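Local coordinates for esterase D (Cellvibrio japonicus, PDB 2W87), which binds glucuronic acid through this family 35 carbohydrate-binding module, part of a larger secreted enzyme that probably cleaves feruloyl esters in plant cell walls, at residues 55-60 against 124-129; 89-94 against 120-125. All coordinates share one frame; numbering follows the deposited sequence.

Contact 1 (55-60 against 124-129); sequences LTIRYA and DSLSVV. With CA (calcium ion), chain D.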
loop_
_atom_site.group_PDB
_atom_site.type_symbol
_atom_site.label_atom_id
_atom_site.label_comp_id
_atom_site.label_asym_id
_atom_site.label_seq_id
_atom_site.Cartn_x
_atom_site.Cartn_y
_atom_site.Cartn_z
ATOM N N LEU A 55 -4.635 -7.979 3.478
ATOM C CA LEU A 55 -3.906 -7.089 2.588
ATOM C C LEU A 55 -2.451 -7.483 2.676
ATOM O O LEU A 55 -1.931 -7.627 3.781
ATOM C CB LEU A 55 -4.045 -5.627 3.021
ATOM C CG LEU A 55 -5.434 -5.047 3.079
ATOM C CD1 LEU A 55 -5.371 -3.534 3.184
ATOM C CD2 LEU A 55 -6.227 -5.417 1.871
ATOM N N THR A 56 -1.801 -7.657 1.524
ATOM C CA THR A 56 -0.396 -7.966 1.480
ATOM C C THR A 56 0.297 -6.863 0.687
ATOM O O THR A 56 -0.020 -6.628 -0.479
ATOM C CB THR A 56 -0.173 -9.365 0.873
ATOM O OG1 THR A 56 -0.786 -10.354 1.721
ATOM C CG2 THR A 56 1.306 -9.674 0.739
ATOM N N ILE A 57 1.212 -6.167 1.355
ATOM C CA ILE A 57 1.963 -5.064 0.761
ATOM C C ILE A 57 3.372 -5.514 0.475
ATOM O O ILE A 57 4.078 -5.938 1.391
ATOM C CB ILE A 57 2.018 -3.889 1.765
ATOM C CG1 ILE A 57 0.605 -3.387 2.064
ATOM C CG2 ILE A 57 2.917 -2.750 1.250
ATOM C CD1 ILE A 57 0.575 -2.396 3.215
ATOM N N ARG A 58 3.781 -5.455 -0.787
ATOM C CA ARG A 58 5.139 -5.826 -1.173
ATOM C C ARG A 58 5.987 -4.556 -1.266
ATOM O O ARG A 58 5.584 -3.574 -1.895
ATOM C CB ARG A 58 5.132 -6.567 -2.504
ATOM C CG ARG A 58 6.456 -7.216 -2.828
ATOM C CD ARG A 58 6.316 -8.228 -3.930
ATOM N NE ARG A 58 7.561 -8.972 -4.158
ATOM C CZ ARG A 58 8.463 -8.663 -5.078
ATOM N NH1 ARG A 58 8.283 -7.627 -5.890
ATOM N NH2 ARG A 58 9.556 -9.405 -5.187
ATOM N N TYR A 59 7.151 -4.570 -0.635
ATOM C CA TYR A 59 7.909 -3.331 -0.451
ATOM C C TYR A 59 9.410 -3.591 -0.368
ATOM O O TYR A 59 9.846 -4.712 -0.090
ATOM C CB TYR A 59 7.453 -2.595 0.803
ATOM C CG TYR A 59 7.878 -3.267 2.073
ATOM C CD1 TYR A 59 9.034 -2.862 2.758
ATOM C CD2 TYR A 59 7.176 -4.347 2.571
ATOM C CE1 TYR A 59 9.448 -3.528 3.922
ATOM C CE2 TYR A 59 7.588 -5.007 3.743
ATOM C CZ TYR A 59 8.717 -4.577 4.407
ATOM O OH TYR A 59 9.139 -5.248 5.559
ATOM N N ALA A 60 10.186 -2.530 -0.580
ATOM C CA ALA A 60 11.635 -2.559 -0.398
ATOM C C ALA A 60 12.008 -1.390 0.484
ATOM O O ALA A 60 11.522 -0.301 0.275
ATOM C CB ALA A 60 12.345 -2.440 -1.734
ATOM N N ASP A 124 5.723 -1.873 -3.997
ATOM C CA ASP A 124 5.569 -2.521 -5.304
ATOM C C ASP A 124 4.129 -2.757 -5.683
ATOM O O ASP A 124 3.726 -2.514 -6.826
ATOM C CB ASP A 124 6.294 -3.862 -5.300
ATOM C CG ASP A 124 6.168 -4.607 -6.602
ATOM O OD1 ASP A 124 6.083 -3.968 -7.669
ATOM O OD2 ASP A 124 6.217 -5.853 -6.567
ATOM N N SER A 125 3.370 -3.266 -4.727
ATOM C CA SER A 125 2.006 -3.681 -4.976
ATOM C C SER A 125 1.212 -3.881 -3.695
ATOM O O SER A 125 1.785 -4.077 -2.620
ATOM C CB SER A 125 2.036 -4.990 -5.720
ATOM O OG SER A 125 2.652 -6.024 -4.962
ATOM N N LEU A 126 -0.112 -3.925 -3.865
ATOM C CA LEU A 126 -1.036 -4.294 -2.814
ATOM C C LEU A 126 -1.865 -5.465 -3.335
ATOM O O LEU A 126 -2.470 -5.368 -4.396
ATOM C CB LEU A 126 -1.975 -3.127 -2.462
ATOM C CG LEU A 126 -3.071 -3.448 -1.441
ATOM C CD1 LEU A 126 -2.460 -3.700 -0.065
ATOM C CD2 LEU A 126 -4.136 -2.359 -1.397
ATOM N N SER A 127 -1.874 -6.565 -2.590
ATOM C CA SER A 127 -2.688 -7.734 -2.917
ATOM C C SER A 127 -3.805 -7.818 -1.882
ATOM O O SER A 127 -3.563 -7.599 -0.710
ATOM C CB SER A 127 -1.822 -8.985 -2.855
ATOM O OG SER A 127 -2.625 -10.125 -2.796
ATOM N N VAL A 128 -5.018 -8.132 -2.326
ATOM C CA VAL A 128 -6.190 -8.141 -1.469
ATOM C C VAL A 128 -6.906 -9.478 -1.635
ATOM O O VAL A 128 -7.237 -9.868 -2.761
ATOM C CB VAL A 128 -7.155 -7.034 -1.866
ATOM C CG1 VAL A 128 -8.314 -6.960 -0.895
ATOM C CG2 VAL A 128 -6.419 -5.696 -1.942
ATOM N N VAL A 129 -7.123 -10.181 -0.529
ATOM C CA VAL A 129 -7.845 -11.458 -0.582
ATOM C C VAL A 129 -8.995 -11.496 0.419
ATOM O O VAL A 129 -8.838 -11.122 1.573
ATOM C CB VAL A 129 -6.937 -12.666 -0.288
ATOM C CG1 VAL A 129 -7.724 -13.938 -0.611
ATOM C CG2 VAL A 129 -5.666 -12.600 -1.094
HETATM CA CA CA D . 4.534 -2.729 -9.030
HETATM O O HOH W 1 1.507 -7.357 -2.843
HETATM O O HOH W 2 -3.222 -10.671 0.601
#
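Arg58 and Asp124 each place CG anti to the backbone N (chi1 -169° and 179°), which runs their side chains alongside each other. The arginine chain is extended as far as NE, where the guanidinium turns, and NH1 meets Asp124 OD2 at 2.8 Å in a salt bridge. OD2 lies near the guanidinium plane, but NH1 approaches 44° out of the carboxylate plane. The other oxygen, Asp124 OD1, binds calcium at 2.4 Å, as does the backbone O of Asp124; Gln5, Glu6, Thr26 and Gly29 contribute further ligands.

Beneath this pair the antiparallel strands form a beta bulge: Asp124 N donates to Arg58 O (2.7 Å) and Arg58 N to Ser125 O (3.0 Å), setting two residues opposite one, with helix-like backbone angles at Asp124. Regular pairing resumes at Thr56 and Ser127, joined by two reciprocal bonds. A water donates to Thr56 O and also hydrogen-bonds Ser125 OG. On the opposite face, Leu126 CD1 packs on Ile57 CG1 at 3.7 Å, and Leu55 CD2 reaches both methyls of Val128, within the hydrophobic interior of the beta-sandwich. With its oxygens divided between metal and guanidinium, the Asp124 carboxylate has its rotation fixed, and its negative charge is probably shared between the two cations.

Contact 2 (89-94 against 120-125); sequences GAWTTW and LPNIDS. With CA (calcium ion), chain D; GCU (alpha-D-glucopyranuronic acid), chain E.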
loop_
_atom_site.group_PDB
_atom_site.type_symbol
_atom_site.label_atom_id
_atom_site.label_comp_id
_atom_site.label_asym_id
_atom_site.label_seq_id
_atom_site.Cartn_x
_atom_site.Cartn_y
_atom_site.Cartn_z
ATOM N N GLY A 89 17.112 -4.527 3.659
ATOM C CA GLY A 89 18.544 -4.676 3.430
ATOM C C GLY A 89 19.085 -4.057 2.149
ATOM O O GLY A 89 20.302 -3.932 1.989
ATOM N N ALA A 90 18.201 -3.679 1.223
ATOM C CA ALA A 90 18.592 -3.073 -0.029
ATOM C C ALA A 90 17.339 -2.618 -0.763
ATOM O O ALA A 90 16.279 -3.181 -0.558
ATOM C CB ALA A 90 19.353 -4.086 -0.894
ATOM N N TRP A 91 17.480 -1.631 -1.645
ATOM C CA TRP A 91 16.344 -1.185 -2.449
ATOM C C TRP A 91 15.935 -2.210 -3.512
ATOM O O TRP A 91 14.887 -2.088 -4.158
ATOM C CB TRP A 91 16.621 0.180 -3.100
ATOM C CG TRP A 91 16.787 1.247 -2.101
ATOM C CD1 TRP A 91 17.943 1.901 -1.760
ATOM C CD2 TRP A 91 15.763 1.775 -1.240
ATOM N NE1 TRP A 91 17.694 2.810 -0.771
ATOM C CE2 TRP A 91 16.367 2.760 -0.431
ATOM C CE3 TRP A 91 14.400 1.531 -1.094
ATOM C CZ2 TRP A 91 15.653 3.483 0.529
ATOM C CZ3 TRP A 91 13.683 2.255 -0.132
ATOM C CH2 TRP A 91 14.303 3.223 0.659
ATOM N N THR A 92 16.777 -3.224 -3.698
ATOM C CA THR A 92 16.497 -4.293 -4.636
ATOM C C THR A 92 15.962 -5.560 -3.971
ATOM O O THR A 92 15.691 -6.530 -4.659
ATOM C CB THR A 92 17.785 -4.633 -5.412
ATOM O OG1 THR A 92 18.877 -4.767 -4.496
ATOM C CG2 THR A 92 18.099 -3.503 -6.392
ATOM N N THR A 93 15.809 -5.551 -2.651
ATOM C CA THR A 93 15.288 -6.683 -1.884
ATOM C C THR A 93 13.893 -6.324 -1.438
ATOM O O THR A 93 13.685 -5.299 -0.774
ATOM C CB THR A 93 16.154 -7.029 -0.655
ATOM O OG1 THR A 93 17.418 -7.514 -1.117
ATOM C CG2 THR A 93 15.464 -8.086 0.238
ATOM N N TRP A 94 12.946 -7.157 -1.859
ATOM C CA TRP A 94 11.544 -6.941 -1.607
ATOM C C TRP A 94 11.038 -7.945 -0.607
ATOM O O TRP A 94 11.419 -9.128 -0.648
ATOM C CB TRP A 94 10.757 -7.045 -2.902
ATOM C CG TRP A 94 11.246 -6.088 -3.939
ATOM C CD1 TRP A 94 12.301 -6.260 -4.783
ATOM C CD2 TRP A 94 10.736 -4.768 -4.200
ATOM N NE1 TRP A 94 12.464 -5.149 -5.569
ATOM C CE2 TRP A 94 11.522 -4.215 -5.229
ATOM C CE3 TRP A 94 9.692 -4.009 -3.667
ATOM C CZ2 TRP A 94 11.307 -2.935 -5.734
ATOM C CZ3 TRP A 94 9.461 -2.716 -4.189
ATOM C CH2 TRP A 94 10.275 -2.202 -5.207
ATOM N N LEU A 120 7.629 6.478 3.236
ATOM C CA LEU A 120 7.447 5.038 3.201
ATOM C C LEU A 120 8.624 4.315 2.568
ATOM O O LEU A 120 9.478 4.924 1.945
ATOM C CB LEU A 120 6.175 4.696 2.410
ATOM C CG LEU A 120 4.845 5.047 3.068
ATOM C CD1 LEU A 120 3.686 4.752 2.057
ATOM C CD2 LEU A 120 4.646 4.263 4.354
ATOM N N PRO A 121 8.653 2.981 2.709
ATOM C CA PRO A 121 9.519 2.250 1.809
ATOM C C PRO A 121 8.981 2.401 0.383
ATOM O O PRO A 121 7.912 3.007 0.183
ATOM C CB PRO A 121 9.355 0.802 2.263
ATOM C CG PRO A 121 8.614 0.821 3.502
ATOM C CD PRO A 121 7.845 2.095 3.552
ATOM N N ASN A 122 9.707 1.877 -0.596
ATOM C CA ASN A 122 9.166 1.788 -1.948
ATOM C C ASN A 122 8.121 0.680 -1.970
ATOM O O ASN A 122 8.370 -0.411 -1.452
ATOM C CB ASN A 122 10.295 1.498 -2.935
ATOM C CG ASN A 122 11.225 2.692 -3.145
ATOM O OD1 ASN A 122 10.849 3.852 -2.906
ATOM N ND2 ASN A 122 12.423 2.420 -3.641
ATOM N N ILE A 123 6.954 0.946 -2.555
ATOM C CA ILE A 123 5.819 0.012 -2.501
ATOM C C ILE A 123 5.557 -0.568 -3.876
ATOM O O ILE A 123 5.185 0.138 -4.809
ATOM C CB ILE A 123 4.524 0.703 -1.998
ATOM C CG1 ILE A 123 4.781 1.430 -0.663
ATOM C CG2 ILE A 123 3.347 -0.276 -1.996
ATOM C CD1 ILE A 123 5.204 0.550 0.489
ATOM N N ASP A 124 5.723 -1.873 -3.997
ATOM C CA ASP A 124 5.569 -2.521 -5.304
ATOM C C ASP A 124 4.129 -2.757 -5.683
ATOM O O ASP A 124 3.726 -2.514 -6.826
ATOM C CB ASP A 124 6.294 -3.862 -5.300
ATOM C CG ASP A 124 6.168 -4.607 -6.602
ATOM O OD1 ASP A 124 6.083 -3.968 -7.669
ATOM O OD2 ASP A 124 6.217 -5.853 -6.567
ATOM N N SER A 125 3.370 -3.266 -4.727
ATOM C CA SER A 125 2.006 -3.681 -4.976
ATOM C C SER A 125 1.212 -3.881 -3.695
ATOM O O SER A 125 1.785 -4.077 -2.620
ATOM C CB SER A 125 2.036 -4.990 -5.720
ATOM O OG SER A 125 2.652 -6.024 -4.962
HETATM CA CA CA D . 4.534 -2.729 -9.030
HETATM C C1 GCU E . 16.905 6.482 -2.632
HETATM C C2 GCU E . 16.278 5.328 -3.415
HETATM C C3 GCU E . 14.785 5.592 -3.584
HETATM C C4 GCU E . 14.160 5.656 -2.205
HETATM C C5 GCU E . 14.868 6.761 -1.406
HETATM C C6 GCU E . 14.349 6.868 0.022
HETATM O O1 GCU E . 16.661 7.666 -3.389
HETATM O O2 GCU E . 16.881 5.244 -4.696
HETATM O O3 GCU E . 14.162 4.562 -4.354
HETATM O O4 GCU E . 12.745 5.970 -2.268
HETATM O O5 GCU E . 16.266 6.488 -1.324
HETATM O O6A GCU E . 13.117 6.915 0.153
HETATM O O6B GCU E . 15.165 6.915 0.974
#
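Trp94 CZ3 packs against Asp124 CB at 3.5 Å and lies 3.7 Å from the Asn122 backbone O, making the compact part of this contact, where all three residues are buried. Asp124 CB approaches the indole obliquely; the carboxylate beyond it is turned 56° from the ring plane. At the far end of the indole, Trp94 NE1 donates to Thr23 O, fixing the ring's orientation.

The sugar-binding side is closer to solvent: Trp91 is partly exposed and sits in a type I turn from Ala90 to Thr93, whose Thr92 is solvent-exposed. No hydrogen bond joins the two segments anywhere in the contact. With CG anti to the carbonyl carbon (chi1 -64°), the Trp91 indole extends from the turn to the glucuronic acid, which covers one face; sugar C4 stands 3.7 Å above the ring plane, offset toward the rim, and Trp91 CH2 lies 3.7 Å from the carboxylate carbon C6. The Asn122 amide, inclined 39° to this indole, crosses near its six-membered ring and faces the sugar hydroxyls O3 and O4. His22 stacks on Trp91 and, with Arg67, also hydrogen-bonds the ligand. The chemistry thus pairs an indole face under the glucuronic acid with polar groups around the sugar's rim, consistent with binding this sugar.

From the N terminus, 55-60 comes first and meets 124-129 only after 63 intervening residues, so contact 1 closes the longer excursion. Inside it, 89-94 and 120-125 close a shorter one of 25 residues that contains strands 95-103 and 106-114. Contact 2 is therefore nested in contact 1, and the two converge on strand 122-129, sharing Asp124 and Ser125. Their seam is marked by a probable hydrogen bond from Ala60 N to Asn122 O, 2.9 Å. Contact 1 joins central neighbours of the four-stranded sheet; contact 2 joins one of them to the loop entering edge strand 95-103, linking the calcium-bound bulge to the sugar pocket.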